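Local coordinates for FMN Adenylyltransferase (Candida glabrata, PDB 3FWK), which catalyses the transfer of the adenylyl group of ATP to FMN, the step of flavin metabolism that yields FAD, at residues A[11-14]-A[15-19]; A[115-118]-A[119-123]; A[214-217]-A[218-222]. All blocks are in the same frame, centred on the assembly; numbering follows the deposited sequence.

Interaction 1: A[11-14]-A[15-19]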
loop_
_atom_site.group_PDB
_atom_site.type_symbol
_atom_site.label_atom_id
_atom_site.label_comp_id
_atom_site.label_asym_id
_atom_site.label_seq_id
_atom_site.Cartn_x
_atom_site.Cartn_y
_atom_site.Cartn_z
ATOM N N ALA A 11 -11.816 -9.953 4.249
ATOM C CA ALA A 11 -10.919 -10.978 3.684
ATOM C C ALA A 11 -11.577 -11.655 2.477
ATOM O O ALA A 11 -10.937 -11.869 1.447
ATOM C CB ALA A 11 -10.563 -11.974 4.763
ATOM N N GLU A 12 -12.873 -11.959 2.575
ATOM C CA GLU A 12 -13.571 -12.591 1.452
ATOM C C GLU A 12 -13.628 -11.666 0.244
ATOM O O GLU A 12 -13.440 -12.112 -0.890
ATOM C CB GLU A 12 -14.974 -12.982 1.893
ATOM C CG GLU A 12 -15.680 -13.770 0.766
ATOM C CD GLU A 12 -16.972 -14.430 1.183
ATOM O OE1 GLU A 12 -17.542 -14.049 2.227
ATOM O OE2 GLU A 12 -17.410 -15.350 0.446
ATOM N N LEU A 13 -13.912 -10.383 0.474
ATOM C CA LEU A 13 -13.905 -9.407 -0.589
ATOM C C LEU A 13 -12.554 -9.408 -1.289
ATOM O O LEU A 13 -12.457 -9.440 -2.503
ATOM C CB LEU A 13 -14.195 -8.010 -0.043
ATOM C CG LEU A 13 -13.880 -6.864 -1.008
ATOM C CD1 LEU A 13 -14.685 -6.873 -2.309
ATOM C CD2 LEU A 13 -14.006 -5.520 -0.290
ATOM N N CYS A 14 -11.489 -9.390 -0.492
ATOM C CA CYS A 14 -10.146 -9.295 -1.082
ATOM C C CYS A 14 -9.809 -10.551 -1.876
ATOM O O CYS A 14 -9.191 -10.484 -2.941
ATOM C CB CYS A 14 -9.110 -9.071 0.006
ATOM S SG CYS A 14 -9.200 -7.338 0.639
ATOM N N TYR A 15 -10.227 -11.702 -1.352
ATOM C CA TYR A 15 -10.095 -12.951 -2.110
ATOM C C TYR A 15 -10.835 -12.891 -3.437
ATOM O O TYR A 15 -10.316 -13.305 -4.485
ATOM C CB TYR A 15 -10.563 -14.107 -1.251
ATOM C CG TYR A 15 -10.494 -15.414 -2.008
ATOM C CD1 TYR A 15 -9.273 -16.059 -2.180
ATOM C CD2 TYR A 15 -11.643 -15.981 -2.573
ATOM C CE1 TYR A 15 -9.187 -17.252 -2.899
ATOM C CE2 TYR A 15 -11.570 -17.183 -3.295
ATOM C CZ TYR A 15 -10.337 -17.772 -3.439
ATOM O OH TYR A 15 -10.249 -18.962 -4.153
ATOM N N ASN A 16 -12.065 -12.401 -3.406
ATOM C CA ASN A 16 -12.850 -12.333 -4.614
ATOM C C ASN A 16 -12.309 -11.359 -5.644
ATOM O O ASN A 16 -12.241 -11.685 -6.822
ATOM C CB ASN A 16 -14.294 -11.996 -4.252
ATOM C CG ASN A 16 -15.008 -13.152 -3.552
ATOM O OD1 ASN A 16 -14.669 -14.308 -3.670
ATOM N ND2 ASN A 16 -16.067 -12.786 -2.801
ATOM N N LEU A 17 -11.863 -10.173 -5.227
ATOM C CA LEU A 17 -11.344 -9.232 -6.210
ATOM C C LEU A 17 -9.993 -9.711 -6.756
ATOM O O LEU A 17 -9.685 -9.501 -7.930
ATOM C CB LEU A 17 -11.327 -7.774 -5.703
ATOM C CG LEU A 17 -10.343 -7.423 -4.598
ATOM C CD1 LEU A 17 -8.978 -7.036 -5.236
ATOM C CD2 LEU A 17 -10.872 -6.251 -3.771
ATOM N N THR A 18 -9.189 -10.370 -5.916
ATOM C CA THR A 18 -7.890 -10.891 -6.366
ATOM C C THR A 18 -8.103 -12.034 -7.380
ATOM O O THR A 18 -7.467 -12.079 -8.440
ATOM C CB THR A 18 -7.039 -11.322 -5.172
ATOM O OG1 THR A 18 -6.831 -10.170 -4.305
ATOM C CG2 THR A 18 -5.685 -11.840 -5.619
ATOM N N SER A 19 -9.019 -12.925 -7.054
ATOM C CA SER A 19 -9.377 -13.996 -7.970
ATOM C C SER A 19 -9.920 -13.457 -9.293
ATOM O O SER A 19 -9.606 -13.976 -10.367
ATOM C CB SER A 19 -10.419 -14.882 -7.296
ATOM O OG SER A 19 -9.898 -15.605 -6.210
HETATM O O HOH W 1 -15.639 -16.355 -2.042
#
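Residues 11-14 and 15-19 are successive turns of the helix 7-23, in which Ala11 O, Glu12 O, Leu13 O and Cys14 O each accept the amide of the residue four places on, with phi and psi staying close to helical values throughout. Cys14 O is gripped twice: Thr18 N bonds to it at 3.0 Å, and Thr18 OG1 donates to the same oxygen at 2.7 Å from the opposite face of the carbonyl plane. The threonine hydroxyl is brought back over the preceding turn by its first torsion, OG1 lying anti to the carbonyl carbon (chi1 -60°). Ser19 repeats the pattern one residue later, OG donating to Tyr15 O at 2.9 Å while also sitting 3.5 Å above one face of the Tyr15 ring, toward its rim. On another side of the helix, Leu13 CG rests against Leu17 CD2 at 4.1 Å, and helix 202-212 packs on Leu17 through Phe208 and Ser212. Glu12 and Asn16 meet through CG and ND2, with carboxylate and amide planes 49° apart. Their oxygens are joined by a water that donates to Asn16 OD1 at 2.8 Å and to Glu12 OE2 at 3.2 Å. Tyr15 continues outward to Trp83 of helix 69-86, the ring planes inclined at about 40°. The chemistry is therefore divided around the helix: leucines pack on one side, a bridging water joins the polar ends of Glu12 and Asn16, and the buried Thr18 hydroxyl spends its proton on its own helix backbone.

Interaction 2: A[115-118]-A[119-123]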
loop_
_atom_site.group_PDB
_atom_site.type_symbol
_atom_site.label_atom_id
_atom_site.label_comp_id
_atom_site.label_asym_id
_atom_site.label_seq_id
_atom_site.Cartn_x
_atom_site.Cartn_y
_atom_site.Cartn_z
ATOM N N ASP A 115 5.901 13.143 12.702
ATOM C CA ASP A 115 5.284 14.439 12.890
ATOM C C ASP A 115 5.109 15.209 11.582
ATOM O O ASP A 115 4.418 16.201 11.573
ATOM C CB ASP A 115 6.025 15.249 13.935
ATOM C CG ASP A 115 7.376 15.653 13.509
ATOM O OD1 ASP A 115 7.834 15.715 12.388
ATOM O OD2 ASP A 115 8.122 16.004 14.473
ATOM N N ASP A 116 5.686 14.708 10.491
ATOM C CA ASP A 116 5.660 15.389 9.203
ATOM C C ASP A 116 4.911 14.578 8.142
ATOM O O ASP A 116 5.128 14.741 6.945
ATOM C CB ASP A 116 7.071 15.775 8.756
ATOM C CG ASP A 116 7.998 14.587 8.592
ATOM O OD1 ASP A 116 7.580 13.427 8.876
ATOM O OD2 ASP A 116 9.173 14.809 8.148
ATOM N N THR A 117 3.995 13.738 8.598
ATOM C CA THR A 117 3.123 12.937 7.696
ATOM C C THR A 117 2.023 13.825 7.112
ATOM O O THR A 117 1.477 14.679 7.806
ATOM C CB THR A 117 2.486 11.802 8.506
ATOM O OG1 THR A 117 3.515 11.034 9.155
ATOM C CG2 THR A 117 1.659 10.868 7.659
ATOM N N PHE A 118 1.645 13.604 5.865
ATOM C CA PHE A 118 0.506 14.293 5.283
ATOM C C PHE A 118 -0.763 14.003 6.082
ATOM O O PHE A 118 -1.077 12.843 6.408
ATOM C CB PHE A 118 0.236 13.806 3.841
ATOM C CG PHE A 118 1.111 14.450 2.805
ATOM C CD1 PHE A 118 0.732 15.647 2.210
ATOM C CD2 PHE A 118 2.323 13.849 2.444
ATOM C CE1 PHE A 118 1.529 16.259 1.269
ATOM C CE2 PHE A 118 3.135 14.471 1.468
ATOM C CZ PHE A 118 2.750 15.674 0.918
ATOM N N LYS A 119 -1.561 15.047 6.320
ATOM C CA LYS A 119 -2.847 14.875 7.008
ATOM C C LYS A 119 -3.745 13.880 6.240
ATOM O O LYS A 119 -4.442 13.071 6.840
ATOM C CB LYS A 119 -3.563 16.210 7.118
ATOM C CG LYS A 119 -4.860 16.137 7.876
ATOM C CD LYS A 119 -4.658 15.682 9.336
ATOM C CE LYS A 119 -5.831 16.035 10.233
ATOM N NZ LYS A 119 -5.348 16.074 11.688
ATOM N N THR A 120 -3.755 13.958 4.907
ATOM C CA THR A 120 -4.642 13.085 4.134
ATOM C C THR A 120 -4.235 11.624 4.368
ATOM O O THR A 120 -5.082 10.730 4.392
ATOM C CB THR A 120 -4.565 13.401 2.643
ATOM O OG1 THR A 120 -5.037 14.718 2.409
ATOM C CG2 THR A 120 -5.457 12.458 1.848
ATOM N N LEU A 121 -2.922 11.361 4.476
ATOM C CA LEU A 121 -2.459 10.024 4.756
ATOM C C LEU A 121 -2.876 9.559 6.166
ATOM O O LEU A 121 -3.323 8.422 6.324
ATOM C CB LEU A 121 -0.950 9.941 4.553
ATOM C CG LEU A 121 -0.347 8.562 4.525
ATOM C CD1 LEU A 121 -1.017 7.617 3.513
ATOM C CD2 LEU A 121 1.118 8.708 4.170
ATOM N N GLU A 122 -2.727 10.424 7.193
ATOM C CA GLU A 122 -3.251 10.082 8.526
ATOM C C GLU A 122 -4.721 9.719 8.449
ATOM O O GLU A 122 -5.174 8.713 9.028
ATOM C CB GLU A 122 -3.050 11.252 9.506
ATOM C CG GLU A 122 -1.604 11.665 9.754
ATOM C CD GLU A 122 -0.830 10.764 10.654
ATOM O OE1 GLU A 122 -1.340 9.738 11.147
ATOM O OE2 GLU A 122 0.343 11.140 10.925
ATOM N N ASN A 123 -5.509 10.560 7.748
ATOM C CA ASN A 123 -6.939 10.314 7.614
ATOM C C ASN A 123 -7.165 8.942 6.959
ATOM O O ASN A 123 -8.031 8.173 7.384
ATOM C CB ASN A 123 -7.598 11.366 6.747
ATOM C CG ASN A 123 -7.707 12.729 7.387
ATOM O OD1 ASN A 123 -7.552 12.881 8.607
ATOM N ND2 ASN A 123 -8.008 13.735 6.565
#
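Phe118 holds the N-cap position of helix 119-131, and Lys119 opens the first turn behind it. The lysine CB lies 3.7 Å from Phe118 C, and its side chain touches Glu276 and Asp277 of helix 275-282. Thr120 points neither at the loop nor away from it; its OG1 is hydrogen-bonded to Asp277 OD2 and Ala274 N. Leu121 turns back toward the segment 115-118: its CB packs on Phe118 CB at 4.1 Å, and CD2 reaches Thr117 CG2 at the same separation. Glu122 completes the turn, its amide donating to Phe118 O at 3.0 Å in a nearly straight bond (N-H...O 166°). Its side chain, with CG anti to the carbonyl carbon (chi1 -61°) and a bend at chi2 (-76°), folds back across Thr117 at about a right angle. OE2 thereby comes to 3.3 Å from Thr117 CB, a carbon contact, whereas Thr117 OG1 is hydrogen-bonded to His114 O. Asn123 N then bonds to Lys119 O at 2.9 Å and carries the helix onward. The helix start is thus shaped by a backbone bond to the cap residue and by carbon packing over it. Asp113 OD1 also lies close to Glu122 OE2, and the proximity of two acidic groups would probably raise the proton affinity of at least one of them.

Interaction 3: A[214-217]-A[218-222]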
loop_
_atom_site.group_PDB
_atom_site.type_symbol
_atom_site.label_atom_id
_atom_site.label_comp_id
_atom_site.label_asym_id
_atom_site.label_seq_id
_atom_site.Cartn_x
_atom_site.Cartn_y
_atom_site.Cartn_z
ATOM N N GLU A 214 -11.075 -0.280 -4.510
ATOM C CA GLU A 214 -11.021 0.096 -3.090
ATOM C C GLU A 214 -10.663 1.576 -3.007
ATOM O O GLU A 214 -9.931 2.104 -3.850
ATOM C CB GLU A 214 -9.995 -0.769 -2.386
ATOM C CG GLU A 214 -10.520 -2.129 -2.149
ATOM C CD GLU A 214 -11.685 -2.105 -1.140
ATOM O OE1 GLU A 214 -11.437 -1.797 0.018
ATOM O OE2 GLU A 214 -12.843 -2.322 -1.539
ATOM N N PRO A 215 -11.125 2.260 -1.951
ATOM C CA PRO A 215 -10.669 3.643 -1.722
ATOM C C PRO A 215 -9.162 3.627 -1.561
ATOM O O PRO A 215 -8.630 2.772 -0.855
ATOM C CB PRO A 215 -11.357 4.029 -0.368
ATOM C CG PRO A 215 -12.549 3.104 -0.289
ATOM C CD PRO A 215 -12.056 1.793 -0.909
ATOM N N ILE A 216 -8.485 4.600 -2.132
ATOM C CA ILE A 216 -7.044 4.734 -1.957
ATOM C C ILE A 216 -6.743 6.118 -1.408
ATOM O O ILE A 216 -7.628 6.985 -1.366
ATOM C CB ILE A 216 -6.268 4.510 -3.260
ATOM C CG1 ILE A 216 -6.574 5.604 -4.274
ATOM C CG2 ILE A 216 -6.622 3.110 -3.846
ATOM C CD1 ILE A 216 -5.759 5.474 -5.561
ATOM N N CYS A 217 -5.495 6.346 -0.976
ATOM C CA CYS A 217 -5.149 7.689 -0.519
ATOM C C CYS A 217 -5.307 8.687 -1.652
ATOM O O CYS A 217 -4.631 8.557 -2.688
ATOM C CB CYS A 217 -3.748 7.716 0.013
ATOM S SG CYS A 217 -3.294 9.375 0.659
ATOM N N GLU A 218 -6.182 9.684 -1.497
ATOM C CA GLU A 218 -6.547 10.476 -2.652
ATOM C C GLU A 218 -5.488 11.487 -3.063
ATOM O O GLU A 218 -5.608 12.119 -4.110
ATOM C CB GLU A 218 -7.968 11.087 -2.506
ATOM C CG GLU A 218 -9.090 10.095 -2.852
ATOM C CD GLU A 218 -9.114 9.749 -4.342
ATOM O OE1 GLU A 218 -8.897 8.582 -4.665
ATOM O OE2 GLU A 218 -9.308 10.651 -5.184
ATOM N N LEU A 219 -4.383 11.598 -2.311
ATOM C CA LEU A 219 -3.253 12.377 -2.824
ATOM C C LEU A 219 -2.768 11.898 -4.200
ATOM O O LEU A 219 -2.330 12.708 -5.010
ATOM C CB LEU A 219 -2.087 12.387 -1.822
ATOM C CG LEU A 219 -2.398 13.166 -0.537
ATOM C CD1 LEU A 219 -1.260 12.954 0.466
ATOM C CD2 LEU A 219 -2.664 14.670 -0.808
ATOM N N TYR A 220 -2.807 10.586 -4.461
ATOM C CA TYR A 220 -2.330 10.105 -5.770
ATOM C C TYR A 220 -3.127 10.717 -6.901
ATOM O O TYR A 220 -2.579 11.001 -7.979
ATOM C CB TYR A 220 -2.392 8.572 -5.822
ATOM C CG TYR A 220 -1.524 7.902 -4.791
ATOM C CD1 TYR A 220 -0.149 8.157 -4.724
ATOM C CD2 TYR A 220 -2.095 7.026 -3.849
ATOM C CE1 TYR A 220 0.640 7.529 -3.741
ATOM C CE2 TYR A 220 -1.304 6.384 -2.891
ATOM C CZ TYR A 220 0.026 6.643 -2.846
ATOM O OH TYR A 220 0.754 6.016 -1.862
ATOM N N ARG A 221 -4.422 10.970 -6.685
ATOM C CA ARG A 221 -5.277 11.576 -7.698
ATOM C C ARG A 221 -4.768 12.951 -8.141
ATOM O O ARG A 221 -5.083 13.386 -9.234
ATOM C CB ARG A 221 -6.722 11.631 -7.156
ATOM C CG ARG A 221 -7.723 12.332 -8.067
ATOM C CD ARG A 221 -8.004 11.499 -9.364
ATOM N NE ARG A 221 -8.936 12.238 -10.232
ATOM C CZ ARG A 221 -8.566 13.206 -11.063
ATOM N NH1 ARG A 221 -7.280 13.528 -11.230
ATOM N NH2 ARG A 221 -9.488 13.853 -11.765
ATOM N N TYR A 222 -4.075 13.643 -7.246
ATOM C CA TYR A 222 -3.617 15.000 -7.485
ATOM C C TYR A 222 -2.200 15.075 -8.039
ATOM O O TYR A 222 -1.651 16.167 -8.198
ATOM C CB TYR A 222 -3.751 15.832 -6.201
ATOM C CG TYR A 222 -5.217 16.146 -5.879
ATOM C CD1 TYR A 222 -5.747 17.392 -6.183
ATOM C CD2 TYR A 222 -6.041 15.217 -5.270
ATOM C CE1 TYR A 222 -7.090 17.697 -5.934
ATOM C CE2 TYR A 222 -7.386 15.496 -5.026
ATOM C CZ TYR A 222 -7.899 16.740 -5.355
ATOM O OH TYR A 222 -9.223 17.030 -5.120
HETATM O O HOH W 2 -10.180 6.305 -3.714
HETATM O O HOH W 3 -5.619 8.699 -5.415
#
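Cys217 O is the centre of the contact: Tyr220 N donates to it at 3.3 Å, standing 33° out of the carbonyl plane, and a water donates to it at 2.9 Å. The same oxygen lies 3.2 Å from Tyr220 CD2. Cys217 CB packs on Tyr220 CE2 at 4.0 Å, while SG, anti to the backbone N (chi1 -178°), is directed instead to Leu219 CG. Ile216 adds CD1 against Tyr220 CD2. Glu218 is modelled in two conformations; in one of them its OE1 meets Ile216 CG1, the two side chains crossing at about a right angle, and accepts at 2.8 Å from a second water that takes the proton of Ile216 N. Farther out, Tyr220 is positioned by its hydroxyl bond to Lys69 N and by an edge-to-face meeting with Trp206, and Gln72 NE2 bonds to Pro215 O. Within the turn itself, Tyr222 N donates to Leu219 O at 3.0 Å. These i to i+3 bonds and the helical phi and psi of Leu219, Tyr220 and Arg221 mark a turn that follows an extended loop segment, part of the long loop between helices 202-212 and 253-257 in this Rossmann-like alpha/beta fold.

From the N terminus the three contacts follow one another in series, each local, so none nests within or crosses another. Interaction 1 joins two turns of the N-terminal helix 7-23; interaction 2 closes the passage from the loop after strand 107-111 into helix 119-131; interaction 3 closes a turn in the loop beyond helix 202-212. Interactions 1 and 2 lie on opposite sides of the chain's centre, nearest atoms about 17 Å apart. Interaction 3 touches both: Leu13 CD2 packs on Glu214 OE2 at 3.6 Å, and Leu219 CD1 meets Phe118 CG at 3.7 Å. The loop 214-222 thus connects the N-terminal helix with the start of helix 119-131.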